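Local coordinates for protein hypothetical hydrolase (Bacteroides thetaiotaomicron, PDB 3TC9) that probably serves as an auxiliary nutrient-binding protein that joins a six-bladed beta-propeller to an immunoglobulin-like IPT/TIG domain, at residues B[353-358]-B[364-369]; B[374-379]-B[411-416]; B[143-148]-B[210-215]; B[151-156]-B[214-219]. One frame throughout, in Å; residues are numbered along the deposited sequence.

Contact 1 of 4, residues B[353-358]-B[364-369]; sequences DFYFCD and IRILTP
D353 meets the far end of the partner strand: its OD1 rests 3.5 Å from CA of T368, while CB touches CG2 of I366. Both carboxylate oxygens have their polar partners beyond this pair, OD1 in the hydroxyl of Y345 and OD2 in N342. F354 forms an antiparallel hydrogen-bonded pair with L367, and the N of L367 gives O of F354 a nearly straight bond of 2.7 Å. Next comes Y355, in a non-hydrogen-bonded pair with I366. The two side chains run alongside each other in the same direction, and CG1 of I366 sits over one ring face, 3.8 Å from the centroid, as a CH-pi contact. F356 is bonded through its backbone to R365. A chi1 of 63° places its CG between backbone N and carbonyl carbon, a crowded position that leans the ring over the neighbouring strand until CB of R365 lies over one face, 3.5 Å from CZ. C357 adds an apolar touch, SG to CD1 of I364. D358 lies near the turn of this beta hairpin, strands 352-358 and 363-367 of one propeller blade: NH1 of R365, whose chain bends at chi2 and chi3, reaches its OD2 at 2.7 Å. The carboxylate is met from above its plane, although the oxygen lies in the guanidinium plane. N361 also bonds this oxygen, H332 N bonds OD1, and R365 has D323 and R330 O as further partners. The buried charges of D358, R365 and D323 would probably offset one another, easing their desolvation beside aromatic and aliphatic neighbours.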
# COMPACT_ATOMS: atom_id res chain seq x y z
N ASP B 353 -0.50 12.26 -2.41
CA ASP B 353 0.07 13.14 -3.42
C ASP B 353 -1.11 13.62 -4.29
O ASP B 353 -2.16 12.96 -4.38
CB ASP B 353 1.10 12.39 -4.29
CG ASP B 353 2.45 12.14 -3.68
OD1 ASP B 353 3.01 13.08 -3.09
OD2 ASP B 353 3.00 11.06 -3.90
N PHE B 354 -0.92 14.74 -4.96
CA PHE B 354 -1.95 15.27 -5.83
C PHE B 354 -1.45 15.28 -7.28
O PHE B 354 -0.51 16.02 -7.61
CB PHE B 354 -2.37 16.66 -5.34
CG PHE B 354 -3.47 17.32 -6.14
CD1 PHE B 354 -4.79 16.92 -5.99
CD2 PHE B 354 -3.19 18.39 -6.98
CE1 PHE B 354 -5.83 17.59 -6.66
CE2 PHE B 354 -4.22 19.04 -7.67
CZ PHE B 354 -5.53 18.64 -7.50
N TYR B 355 -2.02 14.38 -8.11
CA TYR B 355 -1.72 14.18 -9.53
C TYR B 355 -2.69 15.00 -10.36
O TYR B 355 -3.88 14.86 -10.18
CB TYR B 355 -1.88 12.70 -9.90
CG TYR B 355 -0.75 11.81 -9.44
CD1 TYR B 355 -0.55 11.56 -8.09
CD2 TYR B 355 0.06 11.15 -10.36
CE1 TYR B 355 0.45 10.68 -7.66
CE2 TYR B 355 1.05 10.26 -9.94
CZ TYR B 355 1.25 10.04 -8.58
OH TYR B 355 2.23 9.20 -8.13
N PHE B 356 -2.20 15.82 -11.27
CA PHE B 356 -3.15 16.62 -12.04
C PHE B 356 -2.72 16.76 -13.50
O PHE B 356 -1.53 16.66 -13.82
CB PHE B 356 -3.34 18.02 -11.40
CG PHE B 356 -2.11 18.88 -11.34
CD1 PHE B 356 -1.22 18.78 -10.27
CD2 PHE B 356 -1.84 19.80 -12.35
CE1 PHE B 356 -0.09 19.60 -10.20
CE2 PHE B 356 -0.70 20.61 -12.28
CZ PHE B 356 0.16 20.50 -11.21
N CYS B 357 -3.71 17.04 -14.36
CA CYS B 357 -3.50 17.30 -15.76
C CYS B 357 -3.02 18.70 -15.94
O CYS B 357 -3.63 19.62 -15.43
CB CYS B 357 -4.78 17.07 -16.55
SG CYS B 357 -5.30 15.34 -16.59
N ASP B 358 -1.92 18.86 -16.68
CA ASP B 358 -1.34 20.15 -17.06
C ASP B 358 -1.61 20.24 -18.57
O ASP B 358 -0.80 19.80 -19.39
CB ASP B 358 0.14 20.20 -16.69
CG ASP B 358 0.75 21.59 -16.61
OD1 ASP B 358 -0.02 22.58 -16.60
OD2 ASP B 358 2.00 21.69 -16.51
N ILE B 364 1.02 14.91 -17.11
CA ILE B 364 0.47 14.69 -15.77
C ILE B 364 1.54 15.12 -14.80
O ILE B 364 2.69 14.68 -14.91
CB ILE B 364 -0.02 13.23 -15.50
CG1 ILE B 364 -0.91 12.63 -16.62
CG2 ILE B 364 -0.68 13.12 -14.11
CD1 ILE B 364 -2.24 13.45 -17.00
N ARG B 365 1.17 15.98 -13.86
CA ARG B 365 2.10 16.49 -12.85
C ARG B 365 1.76 15.90 -11.50
O ARG B 365 0.67 15.38 -11.31
CB ARG B 365 2.07 18.03 -12.79
CG ARG B 365 2.09 18.74 -14.15
CD ARG B 365 3.42 18.78 -14.88
NE ARG B 365 4.50 19.41 -14.11
CZ ARG B 365 4.78 20.70 -14.10
NH1 ARG B 365 4.04 21.55 -14.80
NH2 ARG B 365 5.79 21.16 -13.39
N ILE B 366 2.72 15.92 -10.57
CA ILE B 366 2.51 15.50 -9.19
C ILE B 366 2.87 16.65 -8.27
O ILE B 366 3.96 17.18 -8.36
CB ILE B 366 3.32 14.21 -8.77
CG1 ILE B 366 3.26 13.08 -9.83
CG2 ILE B 366 2.90 13.74 -7.36
CD1 ILE B 366 4.32 12.08 -9.65
N LEU B 367 1.95 17.02 -7.36
CA LEU B 367 2.14 18.00 -6.30
C LEU B 367 2.15 17.26 -4.97
O LEU B 367 1.12 16.68 -4.56
CB LEU B 367 1.04 19.07 -6.31
CG LEU B 367 0.97 20.03 -5.09
CD1 LEU B 367 2.26 20.87 -4.95
CD2 LEU B 367 -0.22 20.92 -5.18
N THR B 368 3.33 17.24 -4.31
CA THR B 368 3.49 16.59 -3.01
C THR B 368 2.97 17.51 -1.90
O THR B 368 2.95 18.73 -2.08
CB THR B 368 4.96 16.23 -2.71
OG1 THR B 368 5.65 17.41 -2.32
CG2 THR B 368 5.64 15.49 -3.85
N PRO B 369 2.64 16.97 -0.73
CA PRO B 369 2.14 17.83 0.37
C PRO B 369 3.10 18.96 0.80
O PRO B 369 2.63 19.98 1.35
CB PRO B 369 1.94 16.84 1.51
CG PRO B 369 1.72 15.53 0.84
CD PRO B 369 2.57 15.54 -0.37

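Contact 2 of 4, residues B[374-379]-B[411-416]; sequences TTFAGR and ECFFIG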
# COMPACT_ATOMS: atom_id res chain seq x y z
N THR B 374 6.58 17.69 -9.78
CA THR B 374 7.34 16.87 -10.73
C THR B 374 6.41 16.47 -11.89
O THR B 374 5.22 16.78 -11.83
CB THR B 374 7.97 15.64 -10.04
OG1 THR B 374 6.93 14.90 -9.44
CG2 THR B 374 9.05 16.01 -8.99
N THR B 375 6.95 15.80 -12.93
CA THR B 375 6.15 15.36 -14.06
C THR B 375 6.07 13.85 -14.01
O THR B 375 7.09 13.17 -13.90
CB THR B 375 6.72 15.90 -15.36
OG1 THR B 375 6.66 17.31 -15.27
CG2 THR B 375 5.96 15.39 -16.64
N PHE B 376 4.86 13.33 -14.07
CA PHE B 376 4.65 11.90 -14.00
C PHE B 376 4.69 11.25 -15.37
O PHE B 376 5.35 10.22 -15.54
CB PHE B 376 3.30 11.62 -13.31
CG PHE B 376 2.92 10.16 -13.13
CD1 PHE B 376 3.75 9.28 -12.44
CD2 PHE B 376 1.69 9.69 -13.57
CE1 PHE B 376 3.36 7.96 -12.21
CE2 PHE B 376 1.30 8.37 -13.33
CZ PHE B 376 2.12 7.52 -12.63
N ALA B 377 3.95 11.81 -16.35
CA ALA B 377 3.79 11.18 -17.65
C ALA B 377 3.53 12.17 -18.72
O ALA B 377 2.90 13.19 -18.47
CB ALA B 377 2.65 10.17 -17.61
N GLY B 378 3.99 11.86 -19.92
CA GLY B 378 3.80 12.71 -21.09
C GLY B 378 5.10 13.34 -21.51
O GLY B 378 6.13 13.16 -20.85
N ARG B 379 5.04 14.07 -22.65
CA ARG B 379 6.16 14.78 -23.26
C ARG B 379 7.28 13.80 -23.71
O ARG B 379 8.42 14.20 -23.83
CB ARG B 379 6.71 15.90 -22.32
CG ARG B 379 5.64 16.86 -21.85
CD ARG B 379 6.17 17.85 -20.85
NE ARG B 379 7.09 18.82 -21.45
CZ ARG B 379 6.73 19.98 -21.99
NH1 ARG B 379 5.45 20.31 -22.04
NH2 ARG B 379 7.64 20.80 -22.47
N GLU B 411 -5.94 -0.15 -9.57
CA GLU B 411 -4.55 0.33 -9.41
C GLU B 411 -4.02 1.04 -10.68
O GLU B 411 -2.92 0.76 -11.15
CB GLU B 411 -3.61 -0.80 -8.98
CG GLU B 411 -3.96 -1.37 -7.61
CD GLU B 411 -3.34 -2.73 -7.33
OE1 GLU B 411 -3.83 -3.74 -7.90
OE2 GLU B 411 -2.37 -2.78 -6.54
N CYS B 412 -4.81 1.97 -11.21
CA CYS B 412 -4.43 2.69 -12.42
C CYS B 412 -5.08 4.06 -12.46
O CYS B 412 -6.00 4.33 -11.70
CB CYS B 412 -4.82 1.87 -13.66
SG CYS B 412 -6.60 1.65 -13.87
N PHE B 413 -4.62 4.89 -13.38
CA PHE B 413 -5.16 6.20 -13.71
C PHE B 413 -5.93 6.11 -15.00
O PHE B 413 -5.53 5.39 -15.91
CB PHE B 413 -4.04 7.25 -13.88
CG PHE B 413 -3.20 7.53 -12.66
CD1 PHE B 413 -2.12 6.72 -12.33
CD2 PHE B 413 -3.50 8.62 -11.82
CE1 PHE B 413 -1.36 6.96 -11.18
CE2 PHE B 413 -2.73 8.88 -10.69
CZ PHE B 413 -1.67 8.04 -10.37
N PHE B 414 -7.03 6.85 -15.09
CA PHE B 414 -7.84 7.04 -16.29
C PHE B 414 -7.76 8.52 -16.63
O PHE B 414 -7.98 9.36 -15.75
CB PHE B 414 -9.28 6.55 -16.12
CG PHE B 414 -9.37 5.05 -15.94
CD1 PHE B 414 -8.97 4.19 -16.95
CD2 PHE B 414 -9.82 4.50 -14.75
CE1 PHE B 414 -9.02 2.80 -16.77
CE2 PHE B 414 -9.91 3.12 -14.58
CZ PHE B 414 -9.52 2.27 -15.61
N ILE B 415 -7.34 8.84 -17.86
CA ILE B 415 -7.15 10.23 -18.29
C ILE B 415 -8.03 10.56 -19.48
O ILE B 415 -8.07 9.79 -20.44
CB ILE B 415 -5.64 10.50 -18.60
CG1 ILE B 415 -4.75 10.23 -17.37
CG2 ILE B 415 -5.36 11.91 -19.17
CD1 ILE B 415 -3.65 9.39 -17.68
N GLY B 416 -8.67 11.74 -19.43
CA GLY B 416 -9.46 12.30 -20.52
C GLY B 416 -8.53 13.09 -21.43
O GLY B 416 -8.21 14.25 -21.15
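F376 and F413 stand on backbones too far apart to pair, their CA atoms 11.3 Å from each other, and no hydrogen bond links the two segments. The gap is bridged by the side chains alone, which come from opposite directions. CE2 of F376 meets CE1 of F413 at 3.7 Å, and CZ of F376 lies 3.8 Å from the same CE1. The rings are oblique, with planes at 56° and centroids 5.2 Å apart, so the touch is made by CE2 and CZ of F376 against CE1 and CD1 of F413. With CG anti to the backbone N (chi1 -179°), F376 extends straight from its strand towards the neighbouring one. F376 and A377 both face I364 in a classic beta bulge, to which the psi of -49° at F376 belongs, and the chain turns its corner at A377. The two strands belong to separate sheets, so the contact is a seam between successive blades of the six-bladed propeller, the blade of 412-416 being the one that also takes in strand 107-113 from the start of the propeller. Y355 bridges the pair, edge-to-face with F376 and ring to ring with F413. I426 and L392 pack on F376, and I404 and Y406 on F413.

Contact 3 of 4, residues B[143-148]-B[210-215]; sequences SFDPKN and LTRESG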
# COMPACT_ATOMS: atom_id res chain seq x y z
N SER B 143 -15.30 10.98 -12.59
CA SER B 143 -15.76 10.73 -11.22
C SER B 143 -16.48 9.40 -11.10
O SER B 143 -17.47 9.15 -11.81
CB SER B 143 -16.69 11.86 -10.76
OG SER B 143 -17.23 11.60 -9.48
N PHE B 144 -15.99 8.55 -10.18
CA PHE B 144 -16.62 7.28 -9.88
C PHE B 144 -17.88 7.50 -9.07
O PHE B 144 -17.96 8.45 -8.30
CB PHE B 144 -15.65 6.37 -9.09
CG PHE B 144 -14.72 5.58 -9.96
CD1 PHE B 144 -15.19 4.51 -10.73
CD2 PHE B 144 -13.36 5.91 -10.04
CE1 PHE B 144 -14.33 3.80 -11.57
CE2 PHE B 144 -12.50 5.19 -10.88
CZ PHE B 144 -12.99 4.15 -11.64
N ASP B 145 -18.85 6.60 -9.21
CA ASP B 145 -20.02 6.62 -8.36
C ASP B 145 -19.56 6.11 -6.99
O ASP B 145 -18.98 5.02 -6.93
CB ASP B 145 -21.13 5.74 -8.97
CG ASP B 145 -22.42 5.62 -8.17
OD1 ASP B 145 -22.43 6.00 -6.98
OD2 ASP B 145 -23.41 5.09 -8.73
N PRO B 146 -19.71 6.90 -5.88
CA PRO B 146 -19.23 6.41 -4.57
C PRO B 146 -19.90 5.11 -4.11
O PRO B 146 -19.30 4.38 -3.32
CB PRO B 146 -19.58 7.57 -3.62
CG PRO B 146 -19.71 8.78 -4.51
CD PRO B 146 -20.32 8.24 -5.76
N LYS B 147 -21.12 4.80 -4.62
CA LYS B 147 -21.87 3.59 -4.25
C LYS B 147 -21.69 2.47 -5.26
O LYS B 147 -22.20 1.36 -5.05
CB LYS B 147 -23.37 3.91 -4.09
CG LYS B 147 -23.70 4.96 -3.03
CD LYS B 147 -23.58 4.41 -1.63
CE LYS B 147 -24.12 5.36 -0.60
NZ LYS B 147 -23.67 4.96 0.73
N ASN B 148 -20.99 2.74 -6.37
CA ASN B 148 -20.75 1.72 -7.38
C ASN B 148 -19.45 2.01 -8.11
O ASN B 148 -19.41 2.82 -9.03
CB ASN B 148 -21.92 1.60 -8.37
CG ASN B 148 -21.86 0.36 -9.22
OD1 ASN B 148 -20.85 -0.35 -9.30
ND2 ASN B 148 -22.97 0.07 -9.87
N LEU B 210 -28.76 15.58 -10.43
CA LEU B 210 -29.24 14.40 -11.14
C LEU B 210 -29.48 13.31 -10.12
O LEU B 210 -28.53 12.82 -9.50
CB LEU B 210 -28.28 13.92 -12.26
CG LEU B 210 -28.16 14.77 -13.53
CD1 LEU B 210 -27.07 14.26 -14.39
CD2 LEU B 210 -29.41 14.72 -14.36
N THR B 211 -30.74 12.98 -9.90
CA THR B 211 -31.24 11.99 -8.95
C THR B 211 -30.82 10.54 -9.36
O THR B 211 -30.86 10.18 -10.54
CB THR B 211 -32.77 12.15 -8.83
OG1 THR B 211 -33.33 11.00 -8.21
CG2 THR B 211 -33.46 12.43 -10.17
N ARG B 212 -30.42 9.72 -8.35
CA ARG B 212 -30.01 8.31 -8.51
C ARG B 212 -31.22 7.44 -8.91
O ARG B 212 -31.08 6.49 -9.68
CB ARG B 212 -29.38 7.79 -7.20
CG ARG B 212 -28.93 6.32 -7.26
CD ARG B 212 -28.36 5.83 -5.94
NE ARG B 212 -27.07 6.44 -5.63
CZ ARG B 212 -25.91 6.07 -6.16
NH1 ARG B 212 -25.87 5.07 -7.03
NH2 ARG B 212 -24.79 6.69 -5.83
N GLU B 213 -32.41 7.81 -8.37
CA GLU B 213 -33.73 7.19 -8.58
C GLU B 213 -34.09 7.09 -10.07
O GLU B 213 -34.80 6.16 -10.45
CB GLU B 213 -34.85 7.98 -7.85
CG GLU B 213 -34.55 8.37 -6.41
CD GLU B 213 -35.28 9.59 -5.85
OE1 GLU B 213 -35.98 10.29 -6.62
OE2 GLU B 213 -35.11 9.86 -4.64
N SER B 214 -33.64 8.04 -10.90
CA SER B 214 -33.90 8.11 -12.34
C SER B 214 -32.74 7.56 -13.18
O SER B 214 -32.76 7.68 -14.42
CB SER B 214 -34.16 9.55 -12.74
OG SER B 214 -32.98 10.33 -12.67
N GLY B 215 -31.73 6.98 -12.53
CA GLY B 215 -30.54 6.47 -13.18
C GLY B 215 -29.64 7.60 -13.65
O GLY B 215 -28.88 7.44 -14.61
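D145 and R212 form a salt bridge between two side chains arriving from opposite directions. R212 grips the carboxylate end-on with two nitrogens, one for each oxygen: NH2 gives OD1 an almost straight bond of 2.7 Å (177°), and NH1 reaches OD2 at 3.0 Å on its syn lone pair. The two flat groups are twisted 31° apart, and OD1 is met on the syn side, somewhat out of the carboxylate plane. A chi1 of 178° extends the D145 carboxylate away from the backbone N, towards the arginine. A second hydrogen bond grips OD1 from above the plane, from the backbone N of K147 at 3.0 Å. This is an Asx turn, and it sits within the type I turn that runs from D145 to N148 at the end of strand 141-145. The bridge thus ties that turn to the turn following strand 205-211, two adjacent blades of the propeller. With an alanine here in place of D145 both acceptors go, and the R212 guanidinium would probably lose its counter-charge and the K147 turn be less firmly held. Non-polar contact adds CG of K147, over one face of the guanidinium, 3.5 Å from NH2. The amino group of K147 leads away from it, and NH2 of R212 also bonds O of A190.

Contact 4 of 4, residues B[151-156]-B[214-219]; sequences HLYLVG and SGFKVI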
# COMPACT_ATOMS: atom_id res chain seq x y z
N HIS B 151 -19.06 2.00 -11.97
CA HIS B 151 -19.63 3.10 -12.74
C HIS B 151 -18.73 4.33 -12.66
O HIS B 151 -18.58 4.94 -11.60
CB HIS B 151 -21.06 3.41 -12.26
CG HIS B 151 -22.04 2.33 -12.61
ND1 HIS B 151 -23.37 2.40 -12.21
CD2 HIS B 151 -21.86 1.18 -13.31
CE1 HIS B 151 -23.94 1.32 -12.71
NE2 HIS B 151 -23.07 0.55 -13.35
N LEU B 152 -18.12 4.67 -13.79
CA LEU B 152 -17.25 5.83 -13.92
C LEU B 152 -17.96 6.87 -14.80
O LEU B 152 -18.20 6.63 -15.98
CB LEU B 152 -15.88 5.42 -14.51
CG LEU B 152 -14.87 6.56 -14.83
CD1 LEU B 152 -14.53 7.38 -13.58
CD2 LEU B 152 -13.63 6.00 -15.47
N TYR B 153 -18.29 8.02 -14.21
CA TYR B 153 -18.96 9.10 -14.94
C TYR B 153 -17.95 10.11 -15.45
O TYR B 153 -16.88 10.30 -14.84
CB TYR B 153 -20.02 9.78 -14.06
CG TYR B 153 -21.22 8.90 -13.80
CD1 TYR B 153 -22.29 8.85 -14.69
CD2 TYR B 153 -21.26 8.07 -12.68
CE1 TYR B 153 -23.38 8.01 -14.47
CE2 TYR B 153 -22.36 7.24 -12.44
CZ TYR B 153 -23.42 7.22 -13.33
OH TYR B 153 -24.50 6.41 -13.10
N LEU B 154 -18.31 10.77 -16.55
CA LEU B 154 -17.49 11.82 -17.17
C LEU B 154 -18.40 12.93 -17.71
O LEU B 154 -19.52 12.65 -18.12
CB LEU B 154 -16.56 11.25 -18.29
CG LEU B 154 -17.20 10.69 -19.60
CD1 LEU B 154 -17.43 11.79 -20.66
CD2 LEU B 154 -16.30 9.66 -20.23
N VAL B 155 -17.90 14.17 -17.73
CA VAL B 155 -18.58 15.33 -18.31
C VAL B 155 -17.64 15.82 -19.40
O VAL B 155 -16.44 15.65 -19.28
CB VAL B 155 -19.02 16.43 -17.31
CG1 VAL B 155 -20.15 15.94 -16.41
CG2 VAL B 155 -17.85 16.98 -16.49
N GLY B 156 -18.20 16.39 -20.47
CA GLY B 156 -17.40 16.78 -21.62
C GLY B 156 -17.61 18.15 -22.19
O GLY B 156 -17.54 18.31 -23.41
N SER B 214 -33.64 8.04 -10.90
CA SER B 214 -33.90 8.11 -12.34
C SER B 214 -32.74 7.56 -13.18
O SER B 214 -32.76 7.68 -14.42
CB SER B 214 -34.16 9.55 -12.74
OG SER B 214 -32.98 10.33 -12.67
N GLY B 215 -31.73 6.98 -12.53
CA GLY B 215 -30.54 6.47 -13.18
C GLY B 215 -29.64 7.60 -13.65
O GLY B 215 -28.88 7.44 -14.61
N PHE B 216 -29.75 8.76 -12.96
CA PHE B 216 -29.04 10.02 -13.19
C PHE B 216 -29.43 10.64 -14.55
O PHE B 216 -28.60 11.29 -15.19
CB PHE B 216 -27.52 9.84 -13.03
CG PHE B 216 -27.10 9.27 -11.70
CD1 PHE B 216 -27.03 10.07 -10.56
CD2 PHE B 216 -26.80 7.91 -11.57
CE1 PHE B 216 -26.67 9.53 -9.32
CE2 PHE B 216 -26.44 7.37 -10.33
CZ PHE B 216 -26.37 8.19 -9.22
N LYS B 217 -30.70 10.49 -14.97
CA LYS B 217 -31.16 11.02 -16.26
C LYS B 217 -32.15 12.22 -16.11
O LYS B 217 -32.19 13.05 -17.03
CB LYS B 217 -31.77 9.91 -17.13
CG LYS B 217 -30.74 8.86 -17.56
CD LYS B 217 -30.96 8.38 -18.99
CE LYS B 217 -31.13 6.88 -19.09
NZ LYS B 217 -32.46 6.43 -18.60
N VAL B 218 -32.91 12.33 -14.98
CA VAL B 218 -33.84 13.44 -14.72
C VAL B 218 -33.06 14.56 -13.98
O VAL B 218 -32.45 14.30 -12.94
CB VAL B 218 -35.12 12.99 -13.95
CG1 VAL B 218 -35.99 14.18 -13.53
CG2 VAL B 218 -35.93 12.01 -14.78
N ILE B 219 -33.09 15.79 -14.53
CA ILE B 219 -32.39 16.97 -14.01
C ILE B 219 -33.30 17.92 -13.25
O ILE B 219 -34.51 18.01 -13.51
CB ILE B 219 -31.70 17.70 -15.20
CG1 ILE B 219 -30.45 18.47 -14.78
CG2 ILE B 219 -32.68 18.54 -16.08
CD1 ILE B 219 -29.46 18.59 -15.86
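Y153 and F216 meet as an oblique aromatic pair, with planes at 67° and centroids 5.5 Å apart. The contact lies between neighbouring blades of the propeller, strand 151-156 on one side and the turn leading into strand 219-224 on the other. The phenol brings its oxygen to CD2 and CE2 of F216: OH is 3.1 Å from CD2 and 3.5 Å from CE2, while CZ stays 3.9 Å from CD2. That is tight for an oxygen against a ring carbon, and the two side chains cross at about a right angle. W186 also meets the F216 ring, its plane close to perpendicular, and V174 touches both aromatic residues. F216 presents its ring from an unusual backbone, with phi 65°, left-handed like G215 before it. Replacing F216 by an alanine would probably open a gap beside the Y153 hydroxyl and deprive W186 and V174 of this neighbour. The turn that carries F216 is organised by S214. Its hydroxyl donates to O of T211 and accepts from backbone N atoms further on in an ST motif: K217 N lies 3.2 Å from S214 OG, and V218 N reaches the same oxygen at 3.1 Å, nearly straight at 168°.

Contact 1 lies within one blade, and its strand 363-367 is the sheet neighbour of 372-376 in contact 2: I364 is the partner of the bulge at F376 and A377, and Y355 packs against both rings of the seam. Contacts 2, 3 and 4 instead join neighbouring blades. Contacts 3 and 4 hold the same pair of blades, sharing S214 and G215, and their centres lie about 22 and 21 Å from the centre of the chain. Chemistry follows place. Contacts 1 and 4 are buried and contact 2 partly so, and all three use aromatic packing, whereas contact 3, partly exposed, relies on a salt bridge. Contacts 2 and 4 touch lightly through F414 and L152.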